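Long-range contact in fucose-specific lectin (PDB 6GKE), which binds L-fucose, with strongest preference for alpha-1,6-linked core fucose on glycoproteins, through five sites on a six-bladed beta-propeller: residues Y26-Q38 / G48-S61. The protein carries 1 engineered substitution. Residues are numbered along the deposited sequence; the frame is centred on the assembly and turned at random.
With FUC (alpha-L-fucopyranose), chain C; GOL (glycerol), chain D.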
loop_
_atom_site.group_PDB
_atom_site.type_symbol
_atom_site.label_atom_id
_atom_site.label_comp_id
_atom_site.label_asym_id
_atom_site.label_seq_id
_atom_site.Cartn_x
_atom_site.Cartn_y
_atom_site.Cartn_z
ATOM N N TYR A 26 11.436 13.065 3.047
ATOM C CA TYR A 26 11.634 11.883 3.869
ATOM C C TYR A 26 10.368 11.034 3.813
ATOM O O TYR A 26 9.249 11.551 3.900
ATOM C CB TYR A 26 11.971 12.265 5.319
ATOM C CG TYR A 26 13.200 13.126 5.364
ATOM C CD1 TYR A 26 14.462 12.568 5.263
ATOM C CD2 TYR A 26 13.098 14.506 5.359
ATOM C CE1 TYR A 26 15.596 13.356 5.183
ATOM C CE2 TYR A 26 14.220 15.310 5.280
ATOM C CZ TYR A 26 15.471 14.734 5.172
ATOM O OH TYR A 26 16.566 15.532 5.031
ATOM N N PHE A 27 10.571 9.722 3.677
ATOM C CA PHE A 27 9.487 8.766 3.601
ATOM C C PHE A 27 10.005 7.436 4.139
ATOM O O PHE A 27 11.211 7.249 4.288
ATOM C CB PHE A 27 8.983 8.630 2.160
ATOM C CG PHE A 27 9.997 8.061 1.196
ATOM C CD1 PHE A 27 10.904 8.876 0.532
ATOM C CD2 PHE A 27 10.059 6.694 0.965
ATOM C CE1 PHE A 27 11.837 8.333 -0.343
ATOM C CE2 PHE A 27 10.991 6.153 0.093
ATOM C CZ PHE A 27 11.876 6.974 -0.559
ATOM N N GLN A 28 9.087 6.505 4.388
ATOM C CA GLN A 28 9.461 5.207 4.909
ATOM C C GLN A 28 9.380 4.158 3.802
ATOM O O GLN A 28 8.485 4.185 2.953
ATOM C CB GLN A 28 8.559 4.835 6.085
ATOM C CG GLN A 28 9.073 3.666 6.908
ATOM C CD GLN A 28 8.357 3.579 8.232
ATOM O OE1 GLN A 28 7.146 3.807 8.320
ATOM N NE2 GLN A 28 9.103 3.249 9.279
ATOM N N ASP A 29 10.320 3.214 3.856
ATOM C CA ASP A 29 10.371 2.109 2.915
ATOM C C ASP A 29 9.737 0.857 3.541
ATOM O O ASP A 29 9.282 0.846 4.689
ATOM C CB ASP A 29 11.793 1.888 2.391
ATOM C CG ASP A 29 12.805 1.319 3.373
ATOM O OD1 ASP A 29 12.387 0.690 4.365
ATOM O OD2 ASP A 29 14.018 1.508 3.118
ATOM N N LEU A 30 9.691 -0.217 2.748
ATOM C CA LEU A 30 9.009 -1.455 3.154
ATOM C C LEU A 30 9.688 -2.113 4.360
ATOM O O LEU A 30 9.043 -2.888 5.068
ATOM C CB LEU A 30 8.988 -2.442 1.986
ATOM C CG LEU A 30 8.283 -1.954 0.727
ATOM C CD1 LEU A 30 8.399 -2.996 -0.370
ATOM C CD2 LEU A 30 6.827 -1.630 1.001
ATOM N N ASN A 31 10.972 -1.802 4.566
ATOM C CA ASN A 31 11.773 -2.354 5.651
ATOM C C ASN A 31 11.706 -1.494 6.915
ATOM O O ASN A 31 12.375 -1.820 7.890
ATOM C CB ASN A 31 13.231 -2.516 5.227
ATOM C CG ASN A 31 13.383 -3.501 4.093
ATOM O OD1 ASN A 31 12.762 -4.559 4.112
ATOM N ND2 ASN A 31 14.181 -3.153 3.098
ATOM N N GLY A 32 10.954 -0.387 6.884
ATOM C CA GLY A 32 10.846 0.510 8.031
ATOM C C GLY A 32 11.932 1.576 8.098
ATOM O O GLY A 32 11.946 2.379 9.035
ATOM N N LYS A 33 12.850 1.600 7.125
ATOM C CA LYS A 33 13.874 2.637 7.117
ATOM C C LYS A 33 13.269 3.954 6.634
ATOM O O LYS A 33 12.335 3.966 5.842
ATOM C CB LYS A 33 15.049 2.256 6.217
ATOM C CG LYS A 33 15.697 0.920 6.531
ATOM C CD LYS A 33 16.175 0.777 7.950
ATOM C CE LYS A 33 16.759 -0.597 8.204
ATOM N NZ LYS A 33 16.820 -0.925 9.646
ATOM N N ILE A 34 13.843 5.061 7.112
ATOM C CA ILE A 34 13.515 6.383 6.626
ATOM C C ILE A 34 14.537 6.730 5.547
ATOM O O ILE A 34 15.736 6.728 5.817
ATOM C CB ILE A 34 13.515 7.440 7.748
ATOM C CG1 ILE A 34 12.630 7.037 8.929
ATOM C CG2 ILE A 34 13.107 8.791 7.181
ATOM C CD1 ILE A 34 12.833 7.879 10.167
ATOM N N ARG A 35 14.036 7.002 4.340
ATOM C CA ARG A 35 14.861 7.379 3.214
ATOM C C ARG A 35 14.693 8.863 2.898
ATOM O O ARG A 35 13.685 9.484 3.236
ATOM C CB ARG A 35 14.480 6.570 1.975
ATOM C CG ARG A 35 14.767 5.084 2.089
ATOM C CD ARG A 35 14.447 4.390 0.785
ATOM N NE ARG A 35 14.674 2.961 0.864
ATOM C CZ ARG A 35 14.613 2.137 -0.171
ATOM N NH1 ARG A 35 14.400 2.618 -1.387
ATOM N NH2 ARG A 35 14.759 0.838 0.024
ATOM N N GLU A 36 15.710 9.393 2.220
ATOM C CA GLU A 36 15.754 10.769 1.768
ATOM C C GLU A 36 15.851 10.806 0.241
ATOM O O GLU A 36 16.631 10.053 -0.350
ATOM C CB GLU A 36 16.977 11.470 2.355
ATOM C CG GLU A 36 17.044 12.965 2.087
ATOM C CD GLU A 36 18.377 13.555 2.507
ATOM O OE1 GLU A 36 19.390 13.173 1.888
ATOM O OE2 GLU A 36 18.415 14.373 3.463
ATOM N N ALA A 37 15.095 11.725 -0.369
ATOM C CA ALA A 37 15.296 12.148 -1.761
ATOM C C ALA A 37 15.663 13.634 -1.746
ATOM O O ALA A 37 15.276 14.368 -0.822
ATOM C CB ALA A 37 14.074 11.876 -2.606
ATOM N N GLN A 38 16.413 14.062 -2.766
ATOM C CA GLN A 38 16.976 15.412 -2.816
ATOM C C GLN A 38 16.665 16.062 -4.164
ATOM O O GLN A 38 16.648 15.394 -5.194
ATOM C CB GLN A 38 18.498 15.392 -2.656
ATOM C CG GLN A 38 19.004 14.510 -1.523
ATOM C CD GLN A 38 19.172 13.048 -1.868
ATOM O OE1 GLN A 38 19.279 12.650 -3.030
ATOM N NE2 GLN A 38 19.209 12.222 -0.836
ATOM N N GLY A 48 16.247 8.504 -2.752
ATOM C CA GLY A 48 15.091 7.638 -2.533
ATOM C C GLY A 48 15.388 6.144 -2.570
ATOM O O GLY A 48 14.453 5.352 -2.461
ATOM N N SER A 49 16.661 5.748 -2.711
ATOM C CA SER A 49 17.027 4.332 -2.848
ATOM C C SER A 49 17.468 3.760 -1.497
ATOM O O SER A 49 17.547 4.468 -0.492
ATOM C CB SER A 49 18.113 4.168 -3.870
ATOM O OG SER A 49 19.377 4.437 -3.284
ATOM N N SER A 50 17.820 2.472 -1.497
ATOM C CA SER A 50 18.330 1.805 -0.301
ATOM C C SER A 50 19.665 2.411 0.160
ATOM O O SER A 50 20.080 2.170 1.285
ATOM C CB SER A 50 18.465 0.330 -0.531
ATOM O OG SER A 50 19.464 0.077 -1.498
ATOM N N GLN A 51 20.335 3.184 -0.706
ATOM C CA GLN A 51 21.586 3.871 -0.361
ATOM C C GLN A 51 21.323 5.255 0.257
ATOM O O GLN A 51 22.274 5.993 0.518
ATOM C CB GLN A 51 22.462 4.021 -1.608
ATOM C CG GLN A 51 22.813 2.699 -2.277
ATOM N N ASN A 52 20.050 5.601 0.490
ATOM C CA ASN A 52 19.663 6.923 0.986
ATOM C C ASN A 52 18.919 6.812 2.320
ATOM O O ASN A 52 18.051 7.629 2.613
ATOM C CB ASN A 52 18.794 7.656 -0.034
ATOM C CG ASN A 52 19.524 7.887 -1.337
ATOM O OD1 ASN A 52 19.238 7.228 -2.337
ATOM N ND2 ASN A 52 20.483 8.801 -1.321
ATOM N N VAL A 53 19.287 5.824 3.137
ATOM C CA VAL A 53 18.681 5.644 4.442
ATOM C C VAL A 53 19.329 6.622 5.430
ATOM O O VAL A 53 20.551 6.706 5.516
ATOM C CB VAL A 53 18.822 4.189 4.910
ATOM C CG1 VAL A 53 18.456 4.024 6.377
ATOM C CG2 VAL A 53 18.001 3.259 4.034
ATOM N N ILE A 54 18.488 7.337 6.189
ATOM C CA ILE A 54 18.950 8.320 7.178
ATOM C C ILE A 54 18.609 7.887 8.609
ATOM O O ILE A 54 19.114 8.486 9.557
ATOM C CB ILE A 54 18.418 9.736 6.861
ATOM C CG1 ILE A 54 16.901 9.904 7.026
ATOM C CG2 ILE A 54 18.882 10.153 5.474
ATOM C CD1 ILE A 54 16.432 10.180 8.433
ATOM N N GLY A 55 17.743 6.882 8.759
ATOM C CA GLY A 55 17.312 6.422 10.059
ATOM C C GLY A 55 16.300 5.312 9.894
ATOM O O GLY A 55 16.146 4.760 8.805
ATOM N N GLU A 56 15.601 4.985 10.977
ATOM C CA GLU A 56 14.605 3.929 10.968
ATOM C C GLU A 56 13.588 4.236 12.061
ATOM O O GLU A 56 13.882 4.991 12.984
ATOM C CB GLU A 56 15.250 2.562 11.175
ATOM C CG GLU A 56 15.930 2.379 12.510
ATOM C CD GLU A 56 16.650 1.045 12.543
ATOM O OE1 GLU A 56 16.164 0.127 13.215
ATOM O OE2 GLU A 56 17.666 0.912 11.837
ATOM N N ALA A 57 12.409 3.635 11.937
ATOM C CA ALA A 57 11.325 3.910 12.850
ATOM C C ALA A 57 10.357 2.730 12.808
ATOM O O ALA A 57 10.467 1.866 11.937
ATOM C CB ALA A 57 10.647 5.203 12.471
ATOM N N LYS A 58 9.383 2.709 13.720
ATOM C CA LYS A 58 8.358 1.687 13.627
ATOM C C LYS A 58 7.688 1.792 12.257
ATOM O O LYS A 58 7.607 2.868 11.670
ATOM C CB LYS A 58 7.318 1.805 14.745
ATOM C CG LYS A 58 6.290 2.920 14.601
ATOM C CD LYS A 58 5.185 2.808 15.627
ATOM C CE LYS A 58 4.084 3.826 15.436
ATOM N NZ LYS A 58 2.980 3.577 16.391
ATOM N N LEU A 59 7.200 0.664 11.746
ATOM C CA LEU A 59 6.461 0.707 10.496
ATOM C C LEU A 59 5.257 1.640 10.678
ATOM O O LEU A 59 4.574 1.589 11.696
ATOM C CB LEU A 59 6.032 -0.697 10.058
ATOM C CG LEU A 59 7.053 -1.480 9.231
ATOM C CD1 LEU A 59 7.267 -0.851 7.863
ATOM C CD2 LEU A 59 8.384 -1.646 9.939
ATOM N N PHE A 60 5.018 2.491 9.673
ATOM C CA PHE A 60 3.914 3.475 9.652
ATOM C C PHE A 60 4.137 4.571 10.703
ATOM O O PHE A 60 3.199 5.263 11.085
ATOM C CB PHE A 60 2.542 2.797 9.792
ATOM C CG PHE A 60 2.363 1.647 8.836
ATOM C CD1 PHE A 60 2.015 1.874 7.515
ATOM C CD2 PHE A 60 2.579 0.340 9.241
ATOM C CE1 PHE A 60 1.890 0.823 6.621
ATOM C CE2 PHE A 60 2.443 -0.713 8.349
ATOM C CZ PHE A 60 2.101 -0.468 7.040
ATOM N N SER A 61 5.390 4.786 11.108
ATOM C CA SER A 61 5.729 5.860 12.020
ATOM C C SER A 61 5.280 7.199 11.457
ATOM O O SER A 61 5.474 7.488 10.273
ATOM C CB SER A 61 7.218 5.921 12.242
ATOM O OG SER A 61 7.588 7.034 13.051
HETATM C C1 FUC C . 23.264 16.086 1.011
HETATM C C2 FUC C . 22.548 14.803 1.383
HETATM C C3 FUC C . 22.414 14.679 2.898
HETATM C C4 FUC C . 21.786 15.936 3.481
HETATM C C5 FUC C . 22.609 17.147 3.056
HETATM C C6 FUC C . 22.042 18.468 3.555
HETATM O O1 FUC C . 24.620 15.946 1.413
HETATM O O2 FUC C . 23.297 13.689 0.883
HETATM O O3 FUC C . 21.671 13.501 3.232
HETATM O O4 FUC C . 20.445 16.116 3.016
HETATM O O5 FUC C . 22.642 17.205 1.628
HETATM C C1 GOL D . 22.763 8.693 2.899
HETATM O O1 GOL D . 23.956 8.538 3.676
HETATM C C2 GOL D . 22.159 10.050 3.213
HETATM O O2 GOL D . 23.073 11.083 2.798
HETATM C C3 GOL D . 20.770 10.174 2.579
HETATM O O3 GOL D . 20.801 10.210 1.155
HETATM O O HOH W 1 5.394 6.117 7.926
HETATM O O HOH W 2 21.455 11.085 -3.514
#
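Gln28 sends CG trans to its own backbone N (chi1 -166°) and runs extended beyond it, which carries its amide across to the loop at Lys58-Ser61. There NE2 donates to Lys58 O at 2.8 Å, nearly straight and within the amide plane but above the plane of the carbonyl, while a second bond ties NE2 to Gly32 O. OE1 takes weak bonds from the backbone N of Phe60 and Ser61 and a further bond from a water that also donates to Ser61 O, so the amide is held from both ends. Arg35 is stretched from CG to NE (chi2 -176°), laying its guanidinium over the Ser49-Ser50 peptide, with Ser50 N over its centre. In the guanidinium plane NH1 meets Gly48 O at 2.9 Å; NE bridges to Asp29 OD2, and Glu3 offers NH1 a second carboxylate. Between these grips the strands pair antiparallel: Ile34 N bonds Gly55 O, and Ile54 N reaches Ile34 O at 2.8 Å. Ile54 and Gly55 both face Ile34, a classic beta bulge. Ile54 CD1 packs on Ile34 CG2 at 3.8 Å, and its CG1 meets the Tyr26 ring. On the face of Lys33 and Val53, Lys33 NZ forms a salt bridge with Glu56 OE2 at 3.0 Å, although the hydrogen bond within it is weak. Leu59 sets both methyls against Gly32 CA; its backbone O accepts from Trp312 of the second subunit. Glu36 CB rests on Ile54 CG2, and its carboxylate receives fucose O3 on OE1 and O4 on OE2, each at 2.7 Å, with Tyr26 OH also bonding OE2. Arg24 of the same blade and Trp97 of the next blade complete the polar grip on the sugar: a fucose site between adjacent blades of the six-bladed beta-propeller, built on the outer hairpin of a four-stranded blade.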